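Local coordinates for protein intradiol ring-cleavage dioxygenase (Streptomyces sp. SirexAA-E, PDB 4ILV) that probably cleaves catechol-type aromatic rings between their two hydroxylated carbons, using oxygen and a bound iron(III) ion, at residues Pro64-Tyr70 / Arg176-Phe182. Numbering follows the deposited sequence.
Sequences PLTVSGY and REGTFDF
Two extended segments run parallel, strand 64-70 beside strand 176-179, their axes 4.6 Å apart at closest approach and inclined by 21°. The register pairs L65 with R176, T66 with E177, V67 with G178 (CA-CA 4.2 Å) and S68 with T179. Hydrogen bonds alternate along the ladder: R176 N to P64 O (2.8 Å), T66 N to R176 O (3.1 Å), G178 N to T66 O (2.7 Å), S68 N to G178 O (2.9 Å) and F180 N to S68 O (3.1 Å). The ladder then loses a rung opposite F180, beside G69 (phi/psi 169/-155), where a CB would collide with F180 O. Y70 N lies 3.9 Å from F180 O and instead donates to D181 OD1 (2.9 Å), the D181 side chain (chi1 m) replacing a main-chain acceptor; F182 N to Y70 O (2.9 Å) resumes the ladder. These are the two central strands of the mixed sheet in the β-sandwich of intradiol dioxygenases, flanked by antiparallel strands 113-119 and 168-172. L65 (chi1 t, chi2 p) and V67 (chi1 t) lie buried on one face; L65 CD1 comes within 3.9 Å of G178 N, and its side chain also packs on F149. F182 sets its ring edge-to-face with F114. T66, S68, E177 and T179 take the more exposed face, where E177 forms a salt bridge with R170. There one water joins S68 OG (2.7 Å) to G178 O (3.0 Å), and another links S68 O (3.1 Å) with T179 OG1 (2.9 Å).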
loop_
_atom_site.group_PDB
_atom_site.type_symbol
_atom_site.label_atom_id
_atom_site.label_comp_id
_atom_site.label_asym_id
_atom_site.label_seq_id
_atom_site.Cartn_x
_atom_site.Cartn_y
_atom_site.Cartn_z
ATOM N N PRO A 64 1.040 11.744 9.662
ATOM C CA PRO A 64 0.024 10.685 9.716
ATOM C C PRO A 64 -0.619 10.475 8.352
ATOM O O PRO A 64 -0.905 11.447 7.647
ATOM C CB PRO A 64 -1.018 11.238 10.700
ATOM C CG PRO A 64 -0.228 12.162 11.588
ATOM C CD PRO A 64 0.836 12.769 10.703
ATOM N N LEU A 65 -0.837 9.218 8.001
ATOM C CA LEU A 65 -1.460 8.851 6.752
ATOM C C LEU A 65 -2.326 7.634 7.016
ATOM O O LEU A 65 -1.840 6.631 7.536
ATOM C CB LEU A 65 -0.397 8.489 5.706
ATOM C CG LEU A 65 -0.927 7.880 4.391
ATOM C CD1 LEU A 65 -1.756 8.933 3.659
ATOM C CD2 LEU A 65 0.228 7.381 3.516
ATOM N N THR A 66 -3.614 7.733 6.695
ATOM C CA THR A 66 -4.463 6.539 6.620
ATOM C C THR A 66 -4.827 6.311 5.154
ATOM O O THR A 66 -5.268 7.231 4.463
ATOM C CB THR A 66 -5.743 6.665 7.454
ATOM O OG1 THR A 66 -5.409 6.676 8.844
ATOM C CG2 THR A 66 -6.679 5.472 7.190
ATOM N N VAL A 67 -4.583 5.101 4.672
ATOM C CA VAL A 67 -4.956 4.712 3.322
ATOM C C VAL A 67 -6.117 3.708 3.420
ATOM O O VAL A 67 -6.048 2.735 4.183
ATOM C CB VAL A 67 -3.767 4.074 2.573
ATOM C CG1 VAL A 67 -4.158 3.675 1.137
ATOM C CG2 VAL A 67 -2.555 5.029 2.581
ATOM N N SER A 68 -7.177 3.933 2.649
ATOM C CA SER A 68 -8.311 3.005 2.669
ATOM C C SER A 68 -8.955 2.830 1.285
ATOM O O SER A 68 -8.713 3.614 0.372
ATOM C CB SER A 68 -9.359 3.465 3.680
ATOM O OG SER A 68 -9.970 4.671 3.248
ATOM N N GLY A 69 -9.758 1.778 1.137
ATOM C CA GLY A 69 -10.430 1.511 -0.123
ATOM C C GLY A 69 -11.056 0.129 -0.127
ATOM O O GLY A 69 -11.341 -0.435 0.928
ATOM N N TYR A 70 -11.241 -0.432 -1.316
ATOM C CA TYR A 70 -11.856 -1.743 -1.458
ATOM C C TYR A 70 -11.058 -2.605 -2.421
ATOM O O TYR A 70 -10.263 -2.097 -3.214
ATOM C CB TYR A 70 -13.293 -1.605 -1.987
ATOM C CG TYR A 70 -14.191 -0.747 -1.126
ATOM C CD1 TYR A 70 -15.027 -1.318 -0.175
ATOM C CD2 TYR A 70 -14.217 0.635 -1.277
ATOM C CE1 TYR A 70 -15.854 -0.532 0.617
ATOM C CE2 TYR A 70 -15.051 1.432 -0.492
ATOM C CZ TYR A 70 -15.859 0.843 0.451
ATOM O OH TYR A 70 -16.673 1.630 1.234
ATOM N N ARG A 176 -2.761 13.157 6.451
ATOM C CA ARG A 176 -3.358 12.948 5.132
ATOM C C ARG A 176 -4.187 11.670 5.055
ATOM O O ARG A 176 -3.973 10.735 5.821
ATOM C CB ARG A 176 -2.273 12.901 4.058
ATOM C CG ARG A 176 -1.411 14.153 3.957
ATOM C CD ARG A 176 -0.365 13.941 2.896
ATOM N NE ARG A 176 0.862 14.658 3.206
ATOM C CZ ARG A 176 1.965 14.604 2.463
ATOM N NH1 ARG A 176 1.995 13.846 1.365
ATOM N NH2 ARG A 176 3.041 15.292 2.831
ATOM N N GLU A 177 -5.100 11.642 4.083
ATOM C CA GLU A 177 -6.017 10.534 3.837
ATOM C C GLU A 177 -5.834 10.023 2.422
ATOM O O GLU A 177 -6.089 10.769 1.468
ATOM C CB GLU A 177 -7.462 11.033 3.859
ATOM C CG GLU A 177 -8.110 11.123 5.183
ATOM C CD GLU A 177 -9.590 11.382 5.051
ATOM O OE1 GLU A 177 -9.996 12.296 4.290
ATOM O OE2 GLU A 177 -10.359 10.634 5.678
ATOM N N GLY A 178 -5.447 8.760 2.284
ATOM C CA GLY A 178 -5.299 8.146 0.976
ATOM C C GLY A 178 -6.472 7.248 0.607
ATOM O O GLY A 178 -7.035 6.558 1.465
ATOM N N THR A 179 -6.817 7.256 -0.682
ATOM C CA THR A 179 -7.911 6.468 -1.246
ATOM C C THR A 179 -7.413 5.699 -2.470
ATOM O O THR A 179 -6.859 6.291 -3.411
ATOM C CB THR A 179 -9.064 7.386 -1.711
ATOM O OG1 THR A 179 -9.755 7.917 -0.574
ATOM C CG2 THR A 179 -10.038 6.626 -2.567
ATOM N N PHE A 180 -7.607 4.384 -2.455
ATOM C CA PHE A 180 -7.198 3.532 -3.565
ATOM C C PHE A 180 -8.011 2.250 -3.575
ATOM O O PHE A 180 -8.176 1.613 -2.539
ATOM C CB PHE A 180 -5.697 3.191 -3.498
ATOM C CG PHE A 180 -5.198 2.431 -4.711
ATOM C CD1 PHE A 180 -4.787 3.109 -5.854
ATOM C CD2 PHE A 180 -5.157 1.038 -4.710
ATOM C CE1 PHE A 180 -4.340 2.411 -6.973
ATOM C CE2 PHE A 180 -4.702 0.329 -5.822
ATOM C CZ PHE A 180 -4.300 1.013 -6.955
ATOM N N ASP A 181 -8.528 1.883 -4.746
ATOM C CA ASP A 181 -9.226 0.619 -4.909
ATOM C C ASP A 181 -8.423 -0.361 -5.762
ATOM O O ASP A 181 -7.902 0.006 -6.819
ATOM C CB ASP A 181 -10.611 0.850 -5.554
ATOM C CG ASP A 181 -11.595 1.536 -4.609
ATOM O OD1 ASP A 181 -11.360 1.545 -3.373
ATOM O OD2 ASP A 181 -12.614 2.076 -5.097
ATOM N N PHE A 182 -8.358 -1.617 -5.324
ATOM C CA PHE A 182 -7.715 -2.661 -6.115
ATOM C C PHE A 182 -8.768 -3.348 -6.982
ATOM O O PHE A 182 -9.917 -3.514 -6.564
ATOM C CB PHE A 182 -7.072 -3.727 -5.226
ATOM C CG PHE A 182 -5.957 -3.212 -4.347
ATOM C CD1 PHE A 182 -6.235 -2.543 -3.165
ATOM C CD2 PHE A 182 -4.632 -3.435 -4.689
ATOM C CE1 PHE A 182 -5.201 -2.089 -2.345
ATOM C CE2 PHE A 182 -3.592 -2.981 -3.868
ATOM C CZ PHE A 182 -3.881 -2.306 -2.705
HETATM O O HOH W 1 -8.316 6.639 4.144
HETATM O O HOH W 2 -11.103 5.512 0.265
#